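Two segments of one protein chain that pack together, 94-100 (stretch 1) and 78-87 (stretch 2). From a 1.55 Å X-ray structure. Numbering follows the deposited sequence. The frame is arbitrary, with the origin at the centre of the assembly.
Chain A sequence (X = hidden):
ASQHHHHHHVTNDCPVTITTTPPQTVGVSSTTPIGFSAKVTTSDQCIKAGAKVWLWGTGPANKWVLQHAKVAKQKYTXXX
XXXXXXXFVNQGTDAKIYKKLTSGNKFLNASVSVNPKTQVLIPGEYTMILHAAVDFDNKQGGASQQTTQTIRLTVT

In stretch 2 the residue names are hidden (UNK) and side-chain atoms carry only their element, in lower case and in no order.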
ATOM      1  N   ASP A  94      12.079   2.366   8.429  1.00 24.86           N
ATOM      2  CA  ASP A  94      10.995   1.420   8.166  1.00 26.50           C
ATOM      3  C   ASP A  94      10.216   1.851   6.915  1.00 25.54           C
ATOM      4  O   ASP A  94      10.164   3.042   6.594  1.00 29.53           O
ATOM      5  CB  ASP A  94      10.053   1.359   9.360  1.00 27.81           C
ATOM      6  CG  ASP A  94       9.146   0.160   9.307  1.00 30.91           C
ATOM      7  OD1 ASP A  94       9.639  -0.961   9.619  1.00 34.64           O
ATOM      8  OD2 ASP A  94       7.966   0.338   8.943  1.00 27.58           O
ATOM      9  N   ALA A  95       9.615   0.889   6.218  1.00 20.01           N
ATOM     10  CA  ALA A  95       8.913   1.183   4.956  1.00 18.55           C
ATOM     11  C   ALA A  95       7.426   1.490   5.134  1.00 18.46           C
ATOM     12  O   ALA A  95       6.751   1.781   4.152  1.00 15.22           O
ATOM     13  CB  ALA A  95       9.087   0.045   3.965  1.00 20.75           C
ATOM     14  N   LYS A  96       6.903   1.424   6.355  1.00 18.17           N
ATOM     15  CA  LYS A  96       5.510   1.827   6.584  1.00 17.58           C
ATOM     16  C   LYS A  96       5.343   3.295   6.175  1.00 14.73           C
ATOM     17  O   LYS A  96       6.203   4.125   6.435  1.00 15.47           O
ATOM     18  CB  LYS A  96       5.101   1.588   8.035  1.00 19.15           C
ATOM     19  CG  LYS A  96       3.700   2.041   8.389  1.00 19.39           C
ATOM     20  CD  LYS A  96       3.307   1.597   9.791  1.00 22.10           C
ATOM     21  CE  LYS A  96       2.970   0.124   9.849  1.00 22.56           C
ATOM     22  NZ  LYS A  96       2.759  -0.300  11.264  1.00 27.93           N
ATOM     23  N   ILE A  97       4.241   3.596   5.496  1.00 13.82           N
ATOM     24  CA  ILE A  97       4.031   4.913   4.908  1.00 12.58           C
ATOM     25  C   ILE A  97       2.859   5.602   5.565  1.00 12.70           C
ATOM     26  O   ILE A  97       1.848   4.960   5.815  1.00 14.32           O
ATOM     27  CB  ILE A  97       3.675   4.748   3.418  1.00 11.93           C
ATOM     28  CG1 ILE A  97       4.720   3.867   2.725  1.00 12.82           C
ATOM     29  CG2 ILE A  97       3.516   6.107   2.747  1.00 11.08           C
ATOM     30  CD1 ILE A  97       4.174   3.149   1.500  1.00 13.60           C
ATOM     31  N   TYR A  98       2.973   6.906   5.799  1.00 11.94           N
ATOM     32  CA  TYR A  98       1.835   7.692   6.228  1.00 13.88           C
ATOM     33  C   TYR A  98       1.767   8.988   5.462  1.00 12.47           C
ATOM     34  O   TYR A  98       2.737   9.418   4.821  1.00 13.89           O
ATOM     35  CB  TYR A  98       1.896   7.987   7.736  1.00 16.12           C
ATOM     36  CG  TYR A  98       3.096   8.797   8.149  1.00 17.25           C
ATOM     37  CD1 TYR A  98       4.292   8.173   8.473  1.00 17.05           C
ATOM     38  CD2 TYR A  98       3.039  10.181   8.209  1.00 18.97           C
ATOM     39  CE1 TYR A  98       5.405   8.905   8.838  1.00 19.80           C
ATOM     40  CE2 TYR A  98       4.152  10.927   8.561  1.00 20.75           C
ATOM     41  CZ  TYR A  98       5.323  10.283   8.883  1.00 22.36           C
ATOM     42  OH  TYR A  98       6.426  11.025   9.243  1.00 31.33           O
ATOM     43  N   LYS A  99       0.605   9.611   5.535  1.00 11.10           N
ATOM     44  CA  LYS A  99       0.405  10.932   4.956  1.00 12.40           C
ATOM     45  C   LYS A  99      -0.744  11.632   5.633  1.00 13.04           C
ATOM     46  O   LYS A  99      -1.824  11.069   5.727  1.00 13.36           O
ATOM     47  CB  LYS A  99       0.116  10.818   3.481  1.00 11.52           C
ATOM     48  CG  LYS A  99      -0.015  12.158   2.773  1.00 13.75           C
ATOM     49  CD  LYS A  99      -0.130  11.934   1.265  1.00 12.08           C
ATOM     50  CE  LYS A  99      -0.268  13.234   0.494  1.00 11.87           C
ATOM     51  NZ  LYS A  99      -0.186  13.036  -0.979  1.00 12.13           N
ATOM     52  N   LYS A 100      -0.500  12.860   6.086  1.00 15.10           N
ATOM     53  CA  LYS A 100      -1.550  13.729   6.574  1.00 17.03           C
ATOM     54  C   LYS A 100      -2.209  14.351   5.343  1.00 16.23           C
ATOM     55  O   LYS A 100      -1.600  15.134   4.624  1.00 17.76           O
ATOM     56  CB  LYS A 100      -0.955  14.793   7.517  1.00 21.21           C
ATOM     57  CG  LYS A 100      -1.838  15.996   7.805  1.00 28.54           C
ATOM     58  CD  LYS A 100      -3.109  15.632   8.552  1.00 35.86           C
ATOM     59  CE  LYS A 100      -3.534  16.759   9.488  1.00 42.23           C
ATOM     60  NZ  LYS A 100      -3.006  16.586  10.868  1.00 48.97           N
ATOM     61  N   UNK A  78       9.690  -6.049  -1.668  1.00 21.92           N
ATOM     62  CA  UNK A  78       9.790  -4.874  -2.525  1.00 21.41           C
ATOM     63  C   UNK A  78       9.736  -3.601  -1.695  1.00 18.58           C
ATOM     64  O   UNK A  78       8.913  -3.461  -0.782  1.00 21.19           O
ATOM     65  c   UNK A  78       8.668  -4.891  -3.571  1.00 20.39           C
ATOM     66  c   UNK A  78       7.345  -6.153  -5.305  1.00 23.09           C
ATOM     67  c   UNK A  78       9.827  -6.267  -5.321  1.00 23.84           C
ATOM     68  c   UNK A  78       8.589  -6.154  -4.443  1.00 20.22           C
ATOM     69  N   UNK A  79      10.636  -2.682  -2.006  1.00 19.19           N
ATOM     70  CA  UNK A  79      10.684  -1.404  -1.310  1.00 18.09           C
ATOM     71  C   UNK A  79       9.815  -0.383  -2.047  1.00 16.52           C
ATOM     72  O   UNK A  79      10.023  -0.140  -3.241  1.00 18.00           O
ATOM     73  o   UNK A  79      11.606   0.287   0.799  1.00 34.46           O
ATOM     74  c   UNK A  79      12.281   0.230  -0.236  1.00 27.84           C
ATOM     75  n   UNK A  79      13.199   1.122  -0.529  1.00 36.05           N
ATOM     76  c   UNK A  79      12.112  -0.901  -1.235  1.00 23.63           C
ATOM     77  N   UNK A  80       8.833   0.204  -1.345  1.00 14.11           N
ATOM     78  CA  UNK A  80       7.952   1.146  -2.030  1.00 13.55           C
ATOM     79  C   UNK A  80       8.571   2.501  -2.354  1.00 11.47           C
ATOM     80  O   UNK A  80       9.476   2.982  -1.660  1.00 13.73           O
ATOM     81  c   UNK A  80       7.201   0.765   0.228  1.00 17.29           C
ATOM     82  c   UNK A  80       6.782   1.351  -1.059  1.00 13.70           C
ATOM     83  c   UNK A  80       8.394  -0.104   0.024  1.00 16.46           C
ATOM     84  N   UNK A  81       8.023   3.105  -3.402  1.00 10.25           N
ATOM     85  CA  UNK A  81       8.136   4.525  -3.677  1.00 11.03           C
ATOM     86  C   UNK A  81       6.806   5.176  -3.367  1.00 11.04           C
ATOM     87  O   UNK A  81       5.754   4.573  -3.573  1.00 14.51           O
ATOM     88  c   UNK A  81       8.491   4.731  -5.140  1.00 11.85           C
ATOM     89  o   UNK A  81       9.760   4.164  -5.373  1.00 12.85           O
ATOM     90  N   UNK A  82       6.863   6.405  -2.884  1.00  9.83           N
ATOM     91  CA  UNK A  82       5.696   7.106  -2.376  1.00  9.92           C
ATOM     92  C   UNK A  82       5.635   8.513  -2.946  1.00  9.96           C
ATOM     93  O   UNK A  82       6.650   9.079  -3.398  1.00  9.68           O
ATOM     94  c   UNK A  82       6.807   7.957  -0.239  1.00 10.40           C
ATOM     95  c   UNK A  82       6.803   8.009   1.288  1.00 10.69           C
ATOM     96  c   UNK A  82       5.669   7.109  -0.831  1.00 10.64           C
ATOM     97  c   UNK A  82       5.692   5.677  -0.325  1.00 11.33           C
ATOM     98  N   UNK A  83       4.434   9.081  -2.946  1.00 10.08           N
ATOM     99  CA  UNK A  83       4.280  10.433  -3.474  1.00 10.77           C
ATOM    100  C   UNK A  83       5.029  11.473  -2.620  1.00 11.24           C
ATOM    101  O   UNK A  83       5.438  11.223  -1.478  1.00 11.50           O
ATOM    102  c   UNK A  83       2.801  10.790  -3.692  1.00 11.30           C
ATOM    103  o   UNK A  83       1.019  10.349  -2.137  1.00 12.63           O
ATOM    104  o   UNK A  83       2.389  12.014  -1.705  1.00 12.34           O
ATOM    105  c   UNK A  83       2.031  11.053  -2.410  1.00 11.00           C
ATOM    106  N   UNK A  84       5.219  12.644  -3.198  1.00 12.96           N
ATOM    107  CA  UNK A  84       6.024  13.659  -2.568  1.00 13.79           C
ATOM    108  C   UNK A  84       5.497  14.216  -1.272  1.00 13.27           C
ATOM    109  O   UNK A  84       6.260  14.854  -0.525  1.00 16.16           O
ATOM    110  N   UNK A  85       4.209  14.008  -0.997  1.00 12.58           N
ATOM    111  CA  UNK A  85       3.620  14.484   0.245  1.00 14.43           C
ATOM    112  C   UNK A  85       3.556  13.477   1.376  1.00 14.43           C
ATOM    113  O   UNK A  85       3.102  13.797   2.469  1.00 16.80           O
ATOM    114  N   UNK A  86       3.991  12.257   1.101  1.00 13.25           N
ATOM    115  CA  UNK A  86       3.946  11.159   2.072  1.00 12.66           C
ATOM    116  C   UNK A  86       5.304  11.038   2.742  1.00 11.42           C
ATOM    117  O   UNK A  86       6.265  11.697   2.347  1.00 13.65           O
ATOM    118  c   UNK A  86       3.590   9.861   1.368  1.00 13.10           C
ATOM    119  N   UNK A  87       5.376  10.214   3.770  1.00 12.60           N
ATOM    120  CA  UNK A  87       6.630   9.946   4.471  1.00 14.85           C
ATOM    121  C   UNK A  87       6.700   8.488   4.869  1.00 13.01           C
ATOM    122  O   UNK A  87       5.676   7.833   5.031  1.00 13.11           O
ATOM    123  c   UNK A  87       7.102  12.204   5.481  1.00 21.37           C
ATOM    124  o   UNK A  87       6.212  13.070   5.469  1.00 27.03           O
ATOM    125  o   UNK A  87       8.308  12.462   5.336  1.00 31.09           O
ATOM    126  c   UNK A  87       6.710  10.794   5.746  1.00 18.07           C
TER
HETATM  127  O   HOH W   1       6.142  14.215   7.866  1.00 44.22           O

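Position 78 carries four side-chain carbons, forked at the second. Nothing of stretch 1 lies near it. A carbon chain forked at its second atom is leucine, L78.

Position 79 has two carbons, the second bearing one oxygen and one nitrogen. The oxygen comes near A95 CB. That is an amide one carbon from the backbone, so the residue is asparagine, N79. Its OD1 lies 4.1 Å from A95 CB, a loose contact.

Position 80 has three carbons that close a ring onto the backbone nitrogen. The ring meets A95 and I97. Only proline closes such a ring: P80. The CA-to-CB bond points toward stretch 1. P80 CD is 4.0 Å from A95 CB, and P80 CG is 4.1 Å from I97 CD1.

Position 81 has one carbon followed by one oxygen. Its CA-to-CB bond points away, and the side chain touches nothing on stretch 1. This is serine, S81.

Position 82 has four carbons, forked at the first, with one arm two carbons long. The shorter arm of the fork meets I97. Branching at CB with unequal arms identifies isoleucine, I82. Its CA-to-CB bond points toward stretch 1, and its CG2 packs 3.5 Å from I97 CD1. Its chi1 is p and its chi2 is t.

Position 83 has two carbons, the second carrying two oxygens. One oxygen lies 2.9 Å from K99 NZ. A carboxylate one carbon from the backbone is aspartate, D83. The oxygen is OD1, and the pair is a salt bridge. OD1 also accepts a hydrogen bond from the backbone N of position 85, at 2.8 Å.

Position 84 has no side-chain atoms and is glycine, G84. It makes no contact with stretch 1.

Position 85 also has none. Its backbone O is 3.5 Å from K99 CG. An ideal CB here would sit 3.1 Å from K99 CE, which is tight. The residue is glycine, G85.

Position 86 has a single carbon, 4.0 Å from I97 CG2. One carbon alone is alanine, A86. Its N donates to D83 O at 3.1 Å, within the type I turn from D83 to A86.

Position 87 has two carbons, the second with two oxygens. Its CB lies over one face of the Y98 ring, 3.9 Å from the centroid. The residue is aspartate, D87. Water 1 donates to its OD2 at 2.7 Å and has a weak hydrogen bond with Y98 OH at 3.5 Å.

The contact joins three elements. Y98 and D87 form an antiparallel hydrogen-bonded pair: D87 N to Y98 O and Y98 N to D87 O are both 3.0 Å. These bonds fix the register, and both side chains lie on one face of the sheet, where the CH-pi contact forms. I97 gathers P80, I82 and A86 around its side chain, and A95 extends this apolar patch along P80. K99, fully extended with every chi at t, runs past G85 so that its ammonium group reaches D83. The same carboxylate oxygen thus binds the lysine and the turn backbone, tying the turn to the strand.

Stretch 2 (78-87) LNPSIDGGAD
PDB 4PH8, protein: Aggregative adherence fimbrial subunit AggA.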